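Phosphonate monoester hydrolase (Ruegeria pomeroyi, PDB 4UPK) is a hydrolase of the sulfatase family, within the alkaline phosphatase clan of proteins, found here as an assembly of four copies of the chain. Local coordinates at residues V160-M163 and Y169-Q172; R416-G421 and S425-Y430; M479-D482 and G487-R490. All blocks are in the same frame, centred on the assembly; numbering follows the deposited sequence.

Contact 1 of 3, residues V160-M163 and Y169-Q172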
ATOM      1  N   VAL A 160       0.233 -24.103  10.295  1.00 22.34           N
ATOM      2  CA  VAL A 160       0.048 -24.892  11.510  1.00 21.98           C
ATOM      3  C   VAL A 160       1.335 -25.723  11.755  1.00 26.17           C
ATOM      4  O   VAL A 160       1.871 -25.707  12.864  1.00 26.19           O
ATOM      5  CB  VAL A 160      -1.237 -25.763  11.470  1.00 24.90           C
ATOM      6  CG1 VAL A 160      -1.540 -26.332  12.854  1.00 24.57           C
ATOM      7  CG2 VAL A 160      -2.432 -24.960  10.956  1.00 24.54           C
ATOM      8  N   THR A 161       1.835 -26.413  10.704  1.00 21.82           N
ATOM      9  CA  THR A 161       3.053 -27.207  10.720  1.00 19.42           C
ATOM     10  C   THR A 161       3.873 -26.860   9.494  1.00 20.79           C
ATOM     11  O   THR A 161       3.386 -27.008   8.366  1.00 20.40           O
ATOM     12  CB  THR A 161       2.745 -28.708  10.767  1.00 21.44           C
ATOM     13  OG1 THR A 161       1.921 -28.984  11.892  1.00 18.67           O
ATOM     14  CG2 THR A 161       4.040 -29.591  10.828  1.00 19.74           C
ATOM     15  N   GLU A 162       5.133 -26.431   9.725  1.00 15.04           N
ATOM     16  CA  GLU A 162       6.109 -26.133   8.686  1.00 14.60           C
ATOM     17  C   GLU A 162       6.743 -27.464   8.276  1.00 18.06           C
ATOM     18  O   GLU A 162       7.287 -28.186   9.115  1.00 16.74           O
ATOM     19  CB  GLU A 162       7.186 -25.151   9.209  1.00 16.01           C
ATOM     20  CG  GLU A 162       8.323 -24.863   8.226  1.00 17.99           C
ATOM     21  CD  GLU A 162       9.520 -25.795   8.300  1.00 28.60           C
ATOM     22  OE1 GLU A 162      10.100 -25.929   9.401  1.00 20.50           O
ATOM     23  OE2 GLU A 162       9.872 -26.403   7.261  1.00 16.01           O
ATOM     24  N   MET A 163       6.704 -27.765   6.985  1.00 15.46           N
ATOM     25  CA  MET A 163       7.274 -28.996   6.459  1.00 14.89           C
ATOM     26  C   MET A 163       7.695 -28.814   5.004  1.00 18.01           C
ATOM     27  O   MET A 163       7.106 -29.388   4.083  1.00 16.95           O
ATOM     28  CB  MET A 163       6.350 -30.205   6.685  1.00 17.30           C
ATOM     29  CG  MET A 163       6.983 -31.553   6.322  1.00 20.56           C
ATOM     30  SD  MET A 163       7.357 -32.665   7.712  1.00 24.52           S
ATOM     31  CE  MET A 163       6.050 -32.501   8.566  1.00 21.45           C
ATOM     32  N   TYR A 169      11.913 -28.159  10.292  1.00 19.57           N
ATOM     33  CA  TYR A 169      12.368 -28.007  11.677  1.00 19.94           C
ATOM     34  C   TYR A 169      11.538 -28.806  12.686  1.00 21.91           C
ATOM     35  O   TYR A 169      12.153 -29.525  13.474  1.00 22.05           O
ATOM     36  CB  TYR A 169      12.606 -26.530  12.061  1.00 21.89           C
ATOM     37  CG  TYR A 169      13.921 -25.963  11.548  1.00 23.93           C
ATOM     38  CD1 TYR A 169      14.636 -26.603  10.537  1.00 25.45           C
ATOM     39  CD2 TYR A 169      14.429 -24.765  12.047  1.00 25.01           C
ATOM     40  CE1 TYR A 169      15.810 -26.058  10.024  1.00 25.86           C
ATOM     41  CE2 TYR A 169      15.619 -24.224  11.559  1.00 25.90           C
ATOM     42  CZ  TYR A 169      16.303 -24.872  10.544  1.00 32.73           C
ATOM     43  OH  TYR A 169      17.480 -24.349  10.066  1.00 31.63           O
ATOM     44  N   PRO A 170      10.172 -28.806  12.623  1.00 17.40           N
ATOM     45  CA  PRO A 170       9.392 -29.673  13.530  1.00 16.20           C
ATOM     46  C   PRO A 170       9.773 -31.160  13.397  1.00 16.63           C
ATOM     47  O   PRO A 170       9.972 -31.813  14.412  1.00 14.42           O
ATOM     48  CB  PRO A 170       7.937 -29.425  13.080  1.00 18.14           C
ATOM     49  CG  PRO A 170       7.956 -28.046  12.495  1.00 22.23           C
ATOM     50  CD  PRO A 170       9.264 -28.002  11.769  1.00 18.22           C
ATOM     51  N   TRP A 171       9.896 -31.688  12.152  1.00 13.82           N
ATOM     52  CA  TRP A 171      10.280 -33.084  11.907  1.00 13.33           C
ATOM     53  C   TRP A 171      11.718 -33.369  12.341  1.00 18.31           C
ATOM     54  O   TRP A 171      11.956 -34.402  12.962  1.00 19.70           O
ATOM     55  CB  TRP A 171      10.024 -33.530  10.453  1.00 12.11           C
ATOM     56  CG  TRP A 171      10.346 -34.981  10.203  1.00 13.08           C
ATOM     57  CD1 TRP A 171       9.899 -36.056  10.923  1.00 15.80           C
ATOM     58  CD2 TRP A 171      11.254 -35.509   9.220  1.00 12.60           C
ATOM     59  NE1 TRP A 171      10.424 -37.216  10.418  1.00 14.69           N
ATOM     60  CE2 TRP A 171      11.274 -36.911   9.383  1.00 15.49           C
ATOM     61  CE3 TRP A 171      12.045 -34.931   8.204  1.00 13.69           C
ATOM     62  CZ2 TRP A 171      12.036 -37.749   8.562  1.00 14.65           C
ATOM     63  CZ3 TRP A 171      12.801 -35.767   7.387  1.00 14.47           C
ATOM     64  CH2 TRP A 171      12.778 -37.160   7.560  1.00 14.81           C
ATOM     65  N   GLN A 172      12.659 -32.439  12.079  1.00 14.56           N
ATOM     66  CA  GLN A 172      14.066 -32.574  12.502  1.00 13.94           C
ATOM     67  C   GLN A 172      14.173 -32.620  14.001  1.00 19.88           C
ATOM     68  O   GLN A 172      15.011 -33.363  14.520  1.00 21.62           O
ATOM     69  CB  GLN A 172      14.956 -31.441  11.958  1.00 15.08           C
ATOM     70  CG  GLN A 172      15.316 -31.552  10.459  1.00 10.79           C
ATOM     71  CD  GLN A 172      16.556 -30.736  10.169  1.00 16.70           C
ATOM     72  OE1 GLN A 172      17.646 -31.002  10.698  1.00 14.90           O
ATOM     73  NE2 GLN A 172      16.446 -29.772   9.274  1.00  9.68           N
TER
HETATM   74  O   HOH W   1       8.583 -30.578   9.651  1.00 11.01           O
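The indole of W171 receives the sulfur of M163 obliquely: SD of M163 lies 5.3 Å from the centroid of the five-membered ring, 46° off its normal, a Met-aromatic contact, while SD also rests 3.9 Å from W171 CB. With CG anti to the backbone N (chi1 -172°) and further bends along the chain, M163 brings its sulfur across to the tryptophan. Around the indole stand Y207, meeting it edge-to-face, and F216 of helix 213-224. The second flat group, the E162 carboxylate, turns the syn lone pair of OE1 to Y169 N, 3.0 Å away, while OE2 takes the N-H groups of S168 and R164. The carboxylate, carried by the last residue of strand 158-162 in the large mixed sheet of this sulfatase fold, sits at the amino end of helix 169-177, where the helix start would be expected to steady its negative charge. P170 packs crosswise on E162, its CD 3.3 Å from OE1 of that glutamate and its CG 3.4 Å from E162 O. The same carbonyl, E162 O, accepts a bond of 2.8 Å from a water that in turn accepts the N-H of W171. The Y169 ring meets W228 of a second subunit edge-to-face.

Contact 2 of 3, residues R416-G421 and S425-Y430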
ATOM      1  N   ARG A 416     -16.947 -28.209 -11.166  1.00 25.07           N
ATOM      2  CA  ARG A 416     -18.230 -28.518 -10.544  1.00 25.64           C
ATOM      3  C   ARG A 416     -19.252 -29.195 -11.474  1.00 30.39           C
ATOM      4  O   ARG A 416     -19.791 -30.212 -11.036  1.00 30.54           O
ATOM      5  CB  ARG A 416     -18.813 -27.313  -9.796  1.00 26.91           C
ATOM      6  CG  ARG A 416     -19.578 -27.704  -8.551  1.00 36.18           C
ATOM      7  CD  ARG A 416     -20.073 -26.489  -7.831  1.00 39.18           C
ATOM      8  NE  ARG A 416     -21.079 -26.835  -6.835  1.00 45.10           N
ATOM      9  CZ  ARG A 416     -21.710 -25.945  -6.080  1.00 71.87           C
ATOM     10  NH1 ARG A 416     -21.431 -24.648  -6.193  1.00 65.95           N
ATOM     11  NH2 ARG A 416     -22.618 -26.339  -5.197  1.00 63.61           N
ATOM     12  N   PRO A 417     -19.490 -28.760 -12.752  1.00 28.39           N
ATOM     13  CA  PRO A 417     -20.448 -29.506 -13.622  1.00 28.98           C
ATOM     14  C   PRO A 417     -20.168 -31.016 -13.756  1.00 31.84           C
ATOM     15  O   PRO A 417     -21.108 -31.812 -13.740  1.00 32.94           O
ATOM     16  CB  PRO A 417     -20.329 -28.794 -14.984  1.00 30.13           C
ATOM     17  CG  PRO A 417     -19.880 -27.431 -14.643  1.00 34.11           C
ATOM     18  CD  PRO A 417     -18.952 -27.580 -13.468  1.00 29.26           C
ATOM     19  N   PHE A 418     -18.878 -31.400 -13.845  1.00 26.02           N
ATOM     20  CA  PHE A 418     -18.380 -32.784 -13.913  1.00 25.48           C
ATOM     21  C   PHE A 418     -18.711 -33.648 -12.693  1.00 29.82           C
ATOM     22  O   PHE A 418     -18.787 -34.873 -12.830  1.00 29.52           O
ATOM     23  CB  PHE A 418     -16.849 -32.793 -14.105  1.00 26.07           C
ATOM     24  CG  PHE A 418     -16.373 -32.177 -15.398  1.00 26.23           C
ATOM     25  CD1 PHE A 418     -16.438 -32.889 -16.594  1.00 28.63           C
ATOM     26  CD2 PHE A 418     -15.814 -30.908 -15.415  1.00 26.36           C
ATOM     27  CE1 PHE A 418     -15.947 -32.344 -17.779  1.00 28.57           C
ATOM     28  CE2 PHE A 418     -15.325 -30.365 -16.596  1.00 28.83           C
ATOM     29  CZ  PHE A 418     -15.409 -31.078 -17.775  1.00 26.97           C
ATOM     30  N   LEU A 419     -18.847 -33.028 -11.494  1.00 27.62           N
ATOM     31  CA  LEU A 419     -19.130 -33.726 -10.231  1.00 28.41           C
ATOM     32  C   LEU A 419     -20.464 -34.476 -10.207  1.00 38.43           C
ATOM     33  O   LEU A 419     -20.561 -35.531  -9.570  1.00 38.57           O
ATOM     34  CB  LEU A 419     -18.964 -32.799  -9.017  1.00 28.19           C
ATOM     35  CG  LEU A 419     -17.586 -32.125  -8.831  1.00 31.88           C
ATOM     36  CD1 LEU A 419     -17.532 -31.352  -7.535  1.00 31.41           C
ATOM     37  CD2 LEU A 419     -16.432 -33.134  -8.903  1.00 33.07           C
ATOM     38  N   THR A 420     -21.477 -33.955 -10.936  1.00 39.43           N
ATOM     39  CA  THR A 420     -22.796 -34.585 -11.081  1.00 41.33           C
ATOM     40  C   THR A 420     -22.907 -35.350 -12.421  1.00 49.80           C
ATOM     41  O   THR A 420     -24.010 -35.532 -12.947  1.00 50.97           O
ATOM     42  CB  THR A 420     -23.927 -33.579 -10.845  1.00 45.50           C
ATOM     43  OG1 THR A 420     -23.700 -32.430 -11.653  1.00 46.90           O
ATOM     44  CG2 THR A 420     -24.059 -33.183  -9.379  1.00 41.75           C
ATOM     45  N   GLY A 421     -21.760 -35.790 -12.940  1.00 47.76           N
ATOM     46  CA  GLY A 421     -21.645 -36.568 -14.167  1.00 48.69           C
ATOM     47  C   GLY A 421     -21.890 -35.811 -15.457  1.00 55.77           C
ATOM     48  O   GLY A 421     -21.959 -36.440 -16.517  1.00 56.52           O
ATOM     49  N   SER A 425     -20.651 -27.648 -22.519  1.00 39.30           N
ATOM     50  CA  SER A 425     -20.544 -27.780 -23.981  1.00 37.19           C
ATOM     51  C   SER A 425     -19.370 -26.994 -24.593  1.00 38.15           C
ATOM     52  O   SER A 425     -18.886 -27.365 -25.669  1.00 38.84           O
ATOM     53  CB  SER A 425     -21.855 -27.407 -24.666  1.00 39.59           C
ATOM     54  OG  SER A 425     -22.945 -28.147 -24.142  1.00 43.02           O
ATOM     55  N   ASP A 426     -18.914 -25.923 -23.912  1.00 30.69           N
ATOM     56  CA  ASP A 426     -17.809 -25.075 -24.365  1.00 28.78           C
ATOM     57  C   ASP A 426     -16.475 -25.401 -23.614  1.00 29.48           C
ATOM     58  O   ASP A 426     -15.581 -24.553 -23.529  1.00 28.17           O
ATOM     59  CB  ASP A 426     -18.202 -23.594 -24.219  1.00 31.42           C
ATOM     60  CG  ASP A 426     -18.476 -23.126 -22.785  1.00 50.67           C
ATOM     61  OD1 ASP A 426     -18.647 -24.004 -21.879  1.00 50.74           O
ATOM     62  OD2 ASP A 426     -18.547 -21.889 -22.568  1.00 58.93           O
ATOM     63  N   TRP A 427     -16.356 -26.640 -23.088  1.00 24.22           N
ATOM     64  CA  TRP A 427     -15.169 -27.088 -22.354  1.00 22.82           C
ATOM     65  C   TRP A 427     -13.969 -27.226 -23.274  1.00 27.42           C
ATOM     66  O   TRP A 427     -14.107 -27.299 -24.492  1.00 27.90           O
ATOM     67  CB  TRP A 427     -15.440 -28.415 -21.603  1.00 20.27           C
ATOM     68  CG  TRP A 427     -14.430 -28.712 -20.531  1.00 19.78           C
ATOM     69  CD1 TRP A 427     -13.403 -29.614 -20.594  1.00 22.08           C
ATOM     70  CD2 TRP A 427     -14.305 -28.049 -19.262  1.00 19.04           C
ATOM     71  NE1 TRP A 427     -12.616 -29.515 -19.469  1.00 20.89           N
ATOM     72  CE2 TRP A 427     -13.149 -28.564 -18.630  1.00 22.38           C
ATOM     73  CE3 TRP A 427     -15.037 -27.043 -18.611  1.00 19.88           C
ATOM     74  CZ2 TRP A 427     -12.732 -28.128 -17.358  1.00 20.92           C
ATOM     75  CZ3 TRP A 427     -14.618 -26.605 -17.365  1.00 20.59           C
ATOM     76  CH2 TRP A 427     -13.486 -27.155 -16.742  1.00 20.40           C
ATOM     77  N   ARG A 428     -12.794 -27.286 -22.670  1.00 23.68           N
ATOM     78  CA  ARG A 428     -11.480 -27.489 -23.273  1.00 22.44           C
ATOM     79  C   ARG A 428     -11.478 -28.656 -24.244  1.00 23.28           C
ATOM     80  O   ARG A 428     -12.093 -29.675 -23.936  1.00 23.61           O
ATOM     81  CB  ARG A 428     -10.549 -27.898 -22.138  1.00 21.11           C
ATOM     82  CG  ARG A 428      -9.267 -27.177 -22.151  1.00 26.84           C
ATOM     83  CD  ARG A 428      -8.515 -27.579 -20.930  1.00 16.73           C
ATOM     84  NE  ARG A 428      -8.511 -26.472 -19.993  1.00 15.89           N
ATOM     85  CZ  ARG A 428      -9.076 -26.492 -18.796  1.00 19.24           C
ATOM     86  NH1 ARG A 428      -9.685 -27.590 -18.357  1.00  6.54           N
ATOM     87  NH2 ARG A 428      -9.002 -25.430 -18.009  1.00  6.95           N
ATOM     88  N   GLN A 429     -10.768 -28.537 -25.382  1.00 18.75           N
ATOM     89  CA  GLN A 429     -10.602 -29.657 -26.316  1.00 19.23           C
ATOM     90  C   GLN A 429      -9.118 -30.085 -26.440  1.00 24.30           C
ATOM     91  O   GLN A 429      -8.769 -31.033 -27.150  1.00 24.33           O
ATOM     92  CB  GLN A 429     -11.284 -29.386 -27.652  1.00 20.42           C
ATOM     93  CG  GLN A 429     -12.800 -29.558 -27.527  1.00 31.80           C
ATOM     94  CD  GLN A 429     -13.498 -29.445 -28.842  1.00 53.88           C
ATOM     95  OE1 GLN A 429     -13.977 -28.369 -29.222  1.00 56.30           O
ATOM     96  NE2 GLN A 429     -13.582 -30.557 -29.558  1.00 40.12           N
ATOM     97  N   TYR A 430      -8.261 -29.377 -25.700  1.00 19.70           N
ATOM     98  CA  TYR A 430      -6.821 -29.568 -25.627  1.00 18.27           C
ATOM     99  C   TYR A 430      -6.353 -29.061 -24.264  1.00 20.99           C
ATOM    100  O   TYR A 430      -7.042 -28.259 -23.644  1.00 20.89           O
ATOM    101  CB  TYR A 430      -6.102 -28.781 -26.761  1.00 18.62           C
ATOM    102  CG  TYR A 430      -6.269 -27.285 -26.676  1.00 20.83           C
ATOM    103  CD1 TYR A 430      -5.431 -26.514 -25.873  1.00 22.76           C
ATOM    104  CD2 TYR A 430      -7.288 -26.639 -27.364  1.00 22.29           C
ATOM    105  CE1 TYR A 430      -5.608 -25.135 -25.755  1.00 22.22           C
ATOM    106  CE2 TYR A 430      -7.471 -25.262 -27.261  1.00 23.53           C
ATOM    107  CZ  TYR A 430      -6.626 -24.511 -26.459  1.00 26.90           C
ATOM    108  OH  TYR A 430      -6.837 -23.153 -26.348  1.00 22.79           O
TER
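F418 and W427 meet as a T-shaped aromatic pair, the phenyl ring standing with its edge on one face of the indole. The planes make an angle of 81°, and the centroid of the F418 ring is 4.7 Å from that of the six-membered ring of W427. Two neighbouring phenyl carbons do the touching. F418 CE2 stands 3.4 Å above the indole plane over its centre and comes within 3.5 Å of W427 CZ2, whereas F418 CZ sits over the five-membered ring, 3.6 Å from W427 NE1. Both carbons also come close to W427 CE2, so the CE2-CZ edge of the phenyl straddles the bond shared by the two indole rings. W427 turns its ring this way with CG anti to the backbone N (chi1 -163°). The indole N-H is spent elsewhere, on P388 O, a bond that would be expected to restrict the rotation of the indole.

The pair bridges the short helix 416-419 and the loop leading into strand 431-436, the first strand of the four-stranded antiparallel sheet. F418 also touches F72 on strand 70-76, linking the pair to the large mixed sheet.

Backbone hydrogen bonds close the weakly bonded helix that carries F418. A Schellman motif ends the helix: G421 N bonds to F418 O at 3.1 Å and E422 N to P417 O, with G421 in the positive-phi C-prime position (phi 72°).

Charged contacts lie outside the aromatic pair. D426 forms a salt bridge with R413, and R428 forms one with D393.

Contact 3 of 3, residues M479-D482 and G487-R490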
ATOM      1  N   MET A 479       8.390 -29.689 -31.802  1.00  9.45           N
ATOM      2  CA  MET A 479       8.259 -31.127 -31.701  1.00  9.11           C
ATOM      3  C   MET A 479       6.818 -31.444 -32.046  1.00 12.68           C
ATOM      4  O   MET A 479       5.920 -30.666 -31.742  1.00 11.90           O
ATOM      5  CB  MET A 479       8.590 -31.681 -30.291  1.00 11.32           C
ATOM      6  CG  MET A 479       9.894 -31.202 -29.725  1.00 13.87           C
ATOM      7  SD  MET A 479      10.361 -32.162 -28.294  1.00 15.95           S
ATOM      8  CE  MET A 479      11.518 -31.082 -27.507  1.00 11.78           C
ATOM      9  N   LEU A 480       6.597 -32.562 -32.689  1.00 11.46           N
ATOM     10  CA  LEU A 480       5.252 -33.010 -33.012  1.00 10.98           C
ATOM     11  C   LEU A 480       5.150 -34.516 -32.802  1.00 14.43           C
ATOM     12  O   LEU A 480       5.893 -35.260 -33.413  1.00 12.51           O
ATOM     13  CB  LEU A 480       4.824 -32.588 -34.410  1.00 10.60           C
ATOM     14  CG  LEU A 480       3.348 -32.856 -34.751  1.00 12.98           C
ATOM     15  CD1 LEU A 480       2.431 -31.950 -33.963  1.00 11.25           C
ATOM     16  CD2 LEU A 480       3.117 -32.732 -36.251  1.00 12.13           C
ATOM     17  N   PHE A 481       4.250 -34.943 -31.891  1.00 12.63           N
ATOM     18  CA  PHE A 481       4.019 -36.339 -31.556  1.00 12.68           C
ATOM     19  C   PHE A 481       2.602 -36.736 -31.949  1.00 16.55           C
ATOM     20  O   PHE A 481       1.645 -36.145 -31.477  1.00 14.32           O
ATOM     21  CB  PHE A 481       4.305 -36.609 -30.054  1.00 13.71           C
ATOM     22  CG  PHE A 481       5.629 -36.051 -29.567  1.00 14.20           C
ATOM     23  CD1 PHE A 481       6.835 -36.538 -30.065  1.00 16.43           C
ATOM     24  CD2 PHE A 481       5.670 -35.063 -28.593  1.00 15.57           C
ATOM     25  CE1 PHE A 481       8.058 -36.019 -29.626  1.00 16.77           C
ATOM     26  CE2 PHE A 481       6.895 -34.557 -28.136  1.00 18.17           C
ATOM     27  CZ  PHE A 481       8.082 -35.042 -28.652  1.00 15.69           C
ATOM     28  N   ASP A 482       2.477 -37.716 -32.846  1.00 15.56           N
ATOM     29  CA  ASP A 482       1.208 -38.250 -33.323  1.00 15.78           C
ATOM     30  C   ASP A 482       0.803 -39.478 -32.472  1.00 20.32           C
ATOM     31  O   ASP A 482       1.470 -40.516 -32.523  1.00 20.96           O
ATOM     32  CB  ASP A 482       1.339 -38.614 -34.815  1.00 17.67           C
ATOM     33  CG  ASP A 482       0.091 -39.161 -35.500  1.00 26.53           C
ATOM     34  OD1 ASP A 482      -0.997 -39.179 -34.855  1.00 26.22           O
ATOM     35  OD2 ASP A 482       0.206 -39.608 -36.662  1.00 27.70           O
ATOM     36  N   GLY A 487       3.339 -42.098 -31.220  1.00 17.76           N
ATOM     37  CA  GLY A 487       3.127 -41.352 -29.982  1.00 16.34           C
ATOM     38  C   GLY A 487       4.284 -40.396 -29.753  1.00 18.94           C
ATOM     39  O   GLY A 487       4.755 -39.746 -30.693  1.00 19.86           O
ATOM     40  N   GLU A 488       4.790 -40.381 -28.525  1.00 12.96           N
ATOM     41  CA  GLU A 488       5.901 -39.563 -28.043  1.00 11.95           C
ATOM     42  C   GLU A 488       7.274 -40.102 -28.432  1.00 18.02           C
ATOM     43  O   GLU A 488       8.276 -39.405 -28.258  1.00 17.01           O
ATOM     44  CB  GLU A 488       5.823 -39.473 -26.525  1.00 12.24           C
ATOM     45  CG  GLU A 488       4.685 -38.626 -26.006  1.00  5.90           C
ATOM     46  CD  GLU A 488       4.740 -38.437 -24.506  1.00 25.42           C
ATOM     47  OE1 GLU A 488       5.080 -39.407 -23.790  1.00 24.33           O
ATOM     48  OE2 GLU A 488       4.428 -37.317 -24.045  1.00 30.34           O
ATOM     49  N   PHE A 489       7.318 -41.355 -28.944  1.00 17.94           N
ATOM     50  CA  PHE A 489       8.532 -42.091 -29.331  1.00 16.84           C
ATOM     51  C   PHE A 489       9.154 -41.641 -30.653  1.00 19.24           C
ATOM     52  O   PHE A 489      10.229 -42.113 -31.032  1.00 18.30           O
ATOM     53  CB  PHE A 489       8.288 -43.597 -29.260  1.00 18.56           C
ATOM     54  CG  PHE A 489       8.158 -44.040 -27.825  1.00 20.13           C
ATOM     55  CD1 PHE A 489       6.936 -43.960 -27.162  1.00 22.99           C
ATOM     56  CD2 PHE A 489       9.271 -44.493 -27.114  1.00 22.67           C
ATOM     57  CE1 PHE A 489       6.829 -44.314 -25.815  1.00 23.72           C
ATOM     58  CE2 PHE A 489       9.166 -44.854 -25.769  1.00 24.75           C
ATOM     59  CZ  PHE A 489       7.944 -44.776 -25.131  1.00 23.15           C
ATOM     60  N   ARG A 490       8.497 -40.699 -31.332  1.00 15.39           N
ATOM     61  CA  ARG A 490       9.003 -40.136 -32.571  1.00 15.97           C
ATOM     62  C   ARG A 490       8.551 -38.695 -32.766  1.00 16.64           C
ATOM     63  O   ARG A 490       7.352 -38.426 -32.863  1.00 13.63           O
ATOM     64  CB  ARG A 490       8.635 -41.020 -33.795  1.00 19.25           C
ATOM     65  CG  ARG A 490       9.352 -40.601 -35.091  1.00 30.23           C
ATOM     66  CD  ARG A 490       8.954 -41.400 -36.320  1.00 43.00           C
ATOM     67  NE  ARG A 490       7.502 -41.502 -36.512  1.00 57.31           N
ATOM     68  CZ  ARG A 490       6.899 -42.312 -37.377  1.00 75.70           C
ATOM     69  NH1 ARG A 490       7.616 -43.123 -38.148  1.00 74.98           N
ATOM     70  NH2 ARG A 490       5.574 -42.338 -37.460  1.00 53.31           N
TER
HETATM   71  O   HOH W   2       4.865 -39.467 -33.383  1.00  4.33           O
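F481 lies with its side chain against the backbone of the G487-R490 loop and buries more of itself than any other residue here. Its CB comes within 3.2 Å of G487 O, its CG sits 3.8 Å from E488 CA, and its CD1 approaches R490 O at 3.4 Å. That last oxygen lies at the ring edge, near its plane, where the slightly positive ring hydrogens probably suit a carbonyl. E488 O, by contrast, reaches F481 CE1 obliquely, and it also accepts a hydrogen bond from R355. With CG anti to the carbonyl carbon (chi1 -48°), the phenylalanine ring is laid into the bend of the loop.

G487 adds the direct polar link: its N-H bonds to D482 O at 2.8 Å, with an N-H...O angle of 136° and the donor tilted 33° from the carbonyl plane. G487 adopts a positive phi where the returning chain meets the strand. Strand 479-482 is the last of the four-stranded antiparallel sheet, pairing with strand 467-472, and the loop folds against it before running on to helix 499-515. A water bridges the two, accepting from D482 N at 3.0 Å and donating to both G487 O and R490 O at 2.7 Å. One bridging molecule therefore satisfies three backbone groups.

The CB of E488 points away from the strand, and its OE2 accepts the N-H of D365. At the more exposed end, R490 forms a salt bridge with E486, while D482 holds R466 in another.

In the fold
The three contacts follow one another along the chain without touching, contact 1 lying across the centre of the chain from the other two. Contacts 1 and 2 are buried; contact 3 is only partly so, with R490 exposed. Contact 1 joins a strand of the large mixed sheet to a helix and, unlike the others, also meets a second subunit. Contacts 2 and 3 lie at the two ends of the four-stranded sheet in chain order, one in the loop entering strand 431-436, the other on its last strand, 479-482, and the loop beyond. Their chemistry diverges accordingly: a carboxylate at a helix start beside a Met-aromatic contact in contact 1, purely aromatic packing in contact 2, and backbone carbonyls around a ring in contact 3. Bridging waters serve the first and third.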